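PDB 2WUI: transcriptional regulator, which probably binds DNA as a TetR-family repressor, MexZ, whose control of transcription bears on antibiotic resistance in Pseudomonas aeruginosa. Local coordinates for residues Lys55-Asp64 with Glu118-Arg126. Numbering follows the deposited sequence.
Sequences KIEVCLAMCD and ENEPLLRRR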
ATOM      1  N   LYS A  55      16.799   1.655  24.988  1.00141.82           N
ATOM      2  CA  LYS A  55      15.501   2.036  24.464  1.00139.40           C
ATOM      3  C   LYS A  55      15.068   0.961  23.469  1.00140.73           C
ATOM      4  O   LYS A  55      13.894   0.610  23.394  1.00142.17           O
ATOM      5  CB  LYS A  55      15.561   3.384  23.752  1.00138.47           C
ATOM      6  CG  LYS A  55      16.192   3.309  22.364  1.00138.84           C
ATOM      7  CD  LYS A  55      15.784   4.492  21.506  1.00139.83           C
ATOM      8  CE  LYS A  55      16.734   4.669  20.339  1.00139.26           C
ATOM      9  NZ  LYS A  55      16.746   6.083  19.876  1.00141.96           N
ATOM     10  N   ILE A  56      16.016   0.441  22.698  1.00135.04           N
ATOM     11  CA  ILE A  56      15.678  -0.593  21.737  1.00136.60           C
ATOM     12  C   ILE A  56      15.022  -1.733  22.482  1.00136.12           C
ATOM     13  O   ILE A  56      14.043  -2.315  22.015  1.00133.19           O
ATOM     14  CB  ILE A  56      16.916  -1.126  20.995  1.00137.08           C
ATOM     15  CG1 ILE A  56      17.357  -0.132  19.928  1.00131.98           C
ATOM     16  CG2 ILE A  56      16.598  -2.448  20.317  1.00129.05           C
ATOM     17  CD1 ILE A  56      16.288   0.128  18.890  1.00124.38           C
ATOM     18  N   GLU A  57      15.575  -2.051  23.646  1.00138.61           N
ATOM     19  CA  GLU A  57      15.020  -3.113  24.468  1.00141.23           C
ATOM     20  C   GLU A  57      13.588  -2.776  24.883  1.00138.43           C
ATOM     21  O   GLU A  57      12.669  -3.565  24.704  1.00136.21           O
ATOM     22  CB  GLU A  57      15.892  -3.347  25.702  1.00145.97           C
ATOM     23  CG  GLU A  57      15.648  -4.689  26.352  1.00151.26           C
ATOM     24  CD  GLU A  57      15.759  -5.825  25.350  1.00164.65           C
ATOM     25  OE1 GLU A  57      16.669  -5.761  24.486  1.00164.17           O
ATOM     26  OE2 GLU A  57      14.938  -6.775  25.426  1.00164.96           O
ATOM     27  N   VAL A  58      13.399  -1.587  25.431  1.00137.97           N
ATOM     28  CA  VAL A  58      12.080  -1.177  25.858  1.00138.93           C
ATOM     29  C   VAL A  58      11.142  -1.358  24.684  1.00130.75           C
ATOM     30  O   VAL A  58       9.953  -1.598  24.847  1.00134.98           O
ATOM     31  CB  VAL A  58      12.061   0.309  26.288  1.00139.68           C
ATOM     32  CG1 VAL A  58      11.531   1.178  25.164  1.00137.77           C
ATOM     33  CG2 VAL A  58      11.212   0.499  27.524  1.00136.88           C
ATOM     34  N   CYS A  59      11.688  -1.247  23.485  1.00132.03           N
ATOM     35  CA  CYS A  59      10.845  -1.180  22.305  1.00132.92           C
ATOM     36  C   CYS A  59      10.348  -2.538  21.841  1.00134.73           C
ATOM     37  O   CYS A  59       9.163  -2.716  21.528  1.00133.44           O
ATOM     38  CB  CYS A  59      11.587  -0.516  21.170  1.00128.73           C
ATOM     39  SG  CYS A  59      10.425  -0.058  19.929  1.00127.04           S
ATOM     40  N   LEU A  60      11.276  -3.484  21.768  1.00136.56           N
ATOM     41  CA  LEU A  60      10.940  -4.871  21.512  1.00133.30           C
ATOM     42  C   LEU A  60       9.902  -5.314  22.525  1.00134.05           C
ATOM     43  O   LEU A  60       8.908  -5.944  22.168  1.00142.37           O
ATOM     44  CB  LEU A  60      12.187  -5.745  21.613  1.00137.96           C
ATOM     45  CG  LEU A  60      13.269  -5.475  20.569  1.00128.64           C
ATOM     46  CD1 LEU A  60      14.369  -6.503  20.689  1.00131.30           C
ATOM     47  CD2 LEU A  60      12.673  -5.512  19.185  1.00127.01           C
ATOM     48  N   ALA A  61      10.125  -4.963  23.786  1.00137.09           N
ATOM     49  CA  ALA A  61       9.193  -5.320  24.852  1.00134.37           C
ATOM     50  C   ALA A  61       7.815  -4.709  24.641  1.00132.94           C
ATOM     51  O   ALA A  61       6.805  -5.378  24.861  1.00142.57           O
ATOM     52  CB  ALA A  61       9.749  -4.934  26.207  1.00134.32           C
ATOM     53  N   MET A  62       7.761  -3.454  24.207  1.00129.55           N
ATOM     54  CA  MET A  62       6.466  -2.838  23.893  1.00137.42           C
ATOM     55  C   MET A  62       5.743  -3.566  22.756  1.00138.25           C
ATOM     56  O   MET A  62       4.515  -3.665  22.749  1.00140.94           O
ATOM     57  CB  MET A  62       6.622  -1.350  23.564  1.00133.96           C
ATOM     58  CG  MET A  62       5.743  -0.866  22.421  1.00131.55           C
ATOM     59  SD  MET A  62       5.970   0.897  22.128  1.00136.52           S
ATOM     60  CE  MET A  62       6.060   0.959  20.321  1.00122.98           C
ATOM     61  N   CYS A  63       6.514  -4.077  21.803  1.00138.15           N
ATOM     62  CA  CYS A  63       5.955  -4.781  20.661  1.00138.76           C
ATOM     63  C   CYS A  63       5.394  -6.137  21.046  1.00140.11           C
ATOM     64  O   CYS A  63       4.443  -6.616  20.421  1.00143.41           O
ATOM     65  CB  CYS A  63       7.012  -4.961  19.570  1.00143.12           C
ATOM     66  SG  CYS A  63       7.147  -3.554  18.422  1.00143.15           S
ATOM     67  N   ASP A  64       5.985  -6.768  22.058  1.00137.27           N
ATOM     68  CA  ASP A  64       5.536  -8.094  22.466  1.00142.47           C
ATOM     69  C   ASP A  64       4.170  -7.994  23.127  1.00146.36           C
ATOM     70  O   ASP A  64       3.192  -8.600  22.670  1.00144.00           O
ATOM     71  CB  ASP A  64       6.548  -8.748  23.398  1.00142.39           C
ATOM     72  CG  ASP A  64       7.838  -9.110  22.686  1.00151.83           C
ATOM     73  OD1 ASP A  64       8.685  -9.805  23.298  1.00155.74           O
ATOM     74  OD2 ASP A  64       7.998  -8.696  21.510  1.00150.28           O
ATOM     75  N   GLU A 118      20.629   0.149  13.705  1.00133.21           N
ATOM     76  CA  GLU A 118      20.277   0.004  15.110  1.00138.17           C
ATOM     77  C   GLU A 118      18.919  -0.680  15.210  1.00140.33           C
ATOM     78  O   GLU A 118      18.717  -1.578  16.032  1.00140.11           O
ATOM     79  CB  GLU A 118      20.241   1.366  15.812  1.00136.27           C
ATOM     80  CG  GLU A 118      20.718   1.340  17.259  1.00144.57           C
ATOM     81  CD  GLU A 118      20.377   2.616  18.048  1.00155.20           C
ATOM     82  OE1 GLU A 118      19.758   3.546  17.474  1.00154.81           O
ATOM     83  OE2 GLU A 118      20.723   2.683  19.254  1.00155.10           O
ATOM     84  N   ASN A 119      17.996  -0.254  14.352  1.00139.27           N
ATOM     85  CA  ASN A 119      16.638  -0.772  14.337  1.00129.11           C
ATOM     86  C   ASN A 119      16.550  -2.140  13.680  1.00128.74           C
ATOM     87  O   ASN A 119      15.479  -2.556  13.261  1.00136.32           O
ATOM     88  CB  ASN A 119      15.733   0.216  13.601  1.00128.56           C
ATOM     89  CG  ASN A 119      15.905   1.639  14.105  1.00130.72           C
ATOM     90  OD1 ASN A 119      16.596   1.863  15.100  1.00134.58           O
ATOM     91  ND2 ASN A 119      15.286   2.608  13.426  1.00125.81           N
ATOM     92  N   GLU A 120      17.671  -2.841  13.575  1.00126.47           N
ATOM     93  CA  GLU A 120      17.662  -4.161  12.945  1.00132.55           C
ATOM     94  C   GLU A 120      16.683  -5.113  13.631  1.00133.31           C
ATOM     95  O   GLU A 120      15.852  -5.741  12.970  1.00130.21           O
ATOM     96  CB  GLU A 120      19.061  -4.777  12.933  1.00135.48           C
ATOM     97  CG  GLU A 120      19.148  -6.117  12.250  1.00135.97           C
ATOM     98  CD  GLU A 120      18.923  -6.026  10.753  1.00144.56           C
ATOM     99  OE1 GLU A 120      19.082  -4.907  10.203  1.00139.22           O
ATOM    100  OE2 GLU A 120      18.593  -7.073  10.135  1.00146.99           O
ATOM    101  N   PRO A 121      16.766  -5.207  14.967  1.00132.72           N
ATOM    102  CA  PRO A 121      15.912  -6.109  15.751  1.00134.51           C
ATOM    103  C   PRO A 121      14.437  -5.763  15.593  1.00129.79           C
ATOM    104  O   PRO A 121      13.573  -6.640  15.698  1.00127.79           O
ATOM    105  CB  PRO A 121      16.339  -5.835  17.198  1.00126.93           C
ATOM    106  CG  PRO A 121      17.653  -5.148  17.095  1.00130.40           C
ATOM    107  CD  PRO A 121      17.617  -4.374  15.825  1.00127.26           C
ATOM    108  N   LEU A 122      14.166  -4.480  15.373  1.00125.25           N
ATOM    109  CA  LEU A 122      12.813  -4.006  15.152  1.00127.17           C
ATOM    110  C   LEU A 122      12.365  -4.501  13.808  1.00130.29           C
ATOM    111  O   LEU A 122      11.289  -5.071  13.660  1.00131.95           O
ATOM    112  CB  LEU A 122      12.776  -2.482  15.138  1.00130.99           C
ATOM    113  CG  LEU A 122      12.658  -1.836  16.513  1.00125.08           C
ATOM    114  CD1 LEU A 122      12.165  -2.865  17.495  1.00125.31           C
ATOM    115  CD2 LEU A 122      13.971  -1.274  16.952  1.00131.39           C
ATOM    116  N   LEU A 123      13.219  -4.262  12.825  1.00134.15           N
ATOM    117  CA  LEU A 123      12.970  -4.686  11.471  1.00129.77           C
ATOM    118  C   LEU A 123      12.671  -6.168  11.473  1.00129.71           C
ATOM    119  O   LEU A 123      11.656  -6.597  10.947  1.00136.05           O
ATOM    120  CB  LEU A 123      14.187  -4.379  10.608  1.00133.41           C
ATOM    121  CG  LEU A 123      13.871  -4.171   9.127  1.00150.84           C
ATOM    122  CD1 LEU A 123      15.132  -3.782   8.344  1.00144.03           C
ATOM    123  CD2 LEU A 123      13.180  -5.414   8.526  1.00146.21           C
ATOM    124  N   ARG A 124      13.541  -6.951  12.096  1.00129.41           N
ATOM    125  CA  ARG A 124      13.356  -8.394  12.122  1.00131.23           C
ATOM    126  C   ARG A 124      12.005  -8.757  12.732  1.00132.28           C
ATOM    127  O   ARG A 124      11.249  -9.536  12.154  1.00136.52           O
ATOM    128  CB  ARG A 124      14.490  -9.075  12.895  1.00136.51           C
ATOM    129  CG  ARG A 124      15.858  -9.052  12.203  1.00144.46           C
ATOM    130  CD  ARG A 124      16.201 -10.381  11.503  1.00157.32           C
ATOM    131  NE  ARG A 124      17.618 -10.733  11.671  1.00171.75           N
ATOM    132  CZ  ARG A 124      18.246 -11.729  11.041  1.00176.07           C
ATOM    133  NH1 ARG A 124      19.535 -11.951  11.285  1.00173.35           N
ATOM    134  NH2 ARG A 124      17.599 -12.497  10.166  1.00168.46           N
ATOM    135  N   ARG A 125      11.703  -8.187  13.892  1.00132.11           N
ATOM    136  CA  ARG A 125      10.457  -8.505  14.578  1.00133.28           C
ATOM    137  C   ARG A 125       9.289  -8.355  13.617  1.00132.76           C
ATOM    138  O   ARG A 125       8.543  -9.298  13.375  1.00135.16           O
ATOM    139  CB  ARG A 125      10.253  -7.575  15.770  1.00132.75           C
ATOM    140  CG  ARG A 125       9.506  -8.216  16.923  1.00136.15           C
ATOM    141  CD  ARG A 125      10.389  -9.260  17.605  1.00146.07           C
ATOM    142  NE  ARG A 125      10.029  -9.434  19.012  1.00158.19           N
ATOM    143  CZ  ARG A 125      10.900  -9.726  19.980  1.00154.53           C
ATOM    144  NH1 ARG A 125      10.484  -9.860  21.235  1.00152.62           N
ATOM    145  NH2 ARG A 125      12.190  -9.877  19.697  1.00148.73           N
ATOM    146  N   ARG A 126       9.139  -7.150  13.089  1.00129.38           N
ATOM    147  CA  ARG A 126       8.242  -6.858  11.979  1.00129.08           C
ATOM    148  C   ARG A 126       8.072  -7.929  10.899  1.00133.76           C
ATOM    149  O   ARG A 126       6.973  -8.425  10.657  1.00136.02           O
ATOM    150  CB  ARG A 126       8.779  -5.644  11.244  1.00131.84           C
ATOM    151  CG  ARG A 126       7.802  -5.002  10.318  1.00135.64           C
ATOM    152  CD  ARG A 126       8.362  -3.663   9.881  1.00139.27           C
ATOM    153  NE  ARG A 126       9.193  -3.802   8.695  1.00142.06           N
ATOM    154  CZ  ARG A 126       9.677  -2.779   8.002  1.00151.76           C
ATOM    155  NH1 ARG A 126       9.417  -1.531   8.388  1.00148.26           N
ATOM    156  NH2 ARG A 126      10.422  -3.006   6.924  1.00156.49           N
TER
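I56, L60 and L122 form the apolar centre between helix 55-67 and the first turns of helix 120-146. The two segments run nearly parallel, their axes 14° apart and 10.2 Å from each other at closest approach. The branches of L122 divide the work: CD2 turns to CD1 of I56, while CD1 lies between the L60 side chain and the sulfur of C59, 4.1 Å from SG. P121 packs from the next position, its ring lying across the branch of L60 with CB 4.1 Å from the leucine CD1; its CG meets CG2 of I56 at 4.3 Å. Beyond L122 the interior continues to C113, and C63 leans on V105 of helix 101-110.

The polar contact sits at the far end, where R125 bends at chi2 (71°) to bring its guanidinium edge to the carboxylate of D64, the two planes only 21° apart. NH1 carries most of this salt bridge, with a fairly straight hydrogen bond of 2.8 Å to the syn lone pair of OD2 and a weak one to OD1; NE adds another weak bond to OD2 at 3.3 Å. CB of L60 lies over one guanidinium face, so leucine and arginine join the two kinds of contact. At the other end, K55 and E118 approach without pairing; K55 NZ bonds instead to the carbonyls of V29 and T32.

Helix 55-67 follows the predicted helix-turn-helix of the TetR family, so the probable DNA-binding region meets the helical body here. The greasy middle holds the two helices together without directional bonds, while the D64-R125 pair, clamped mainly through NH1, fixes their alignment at one end.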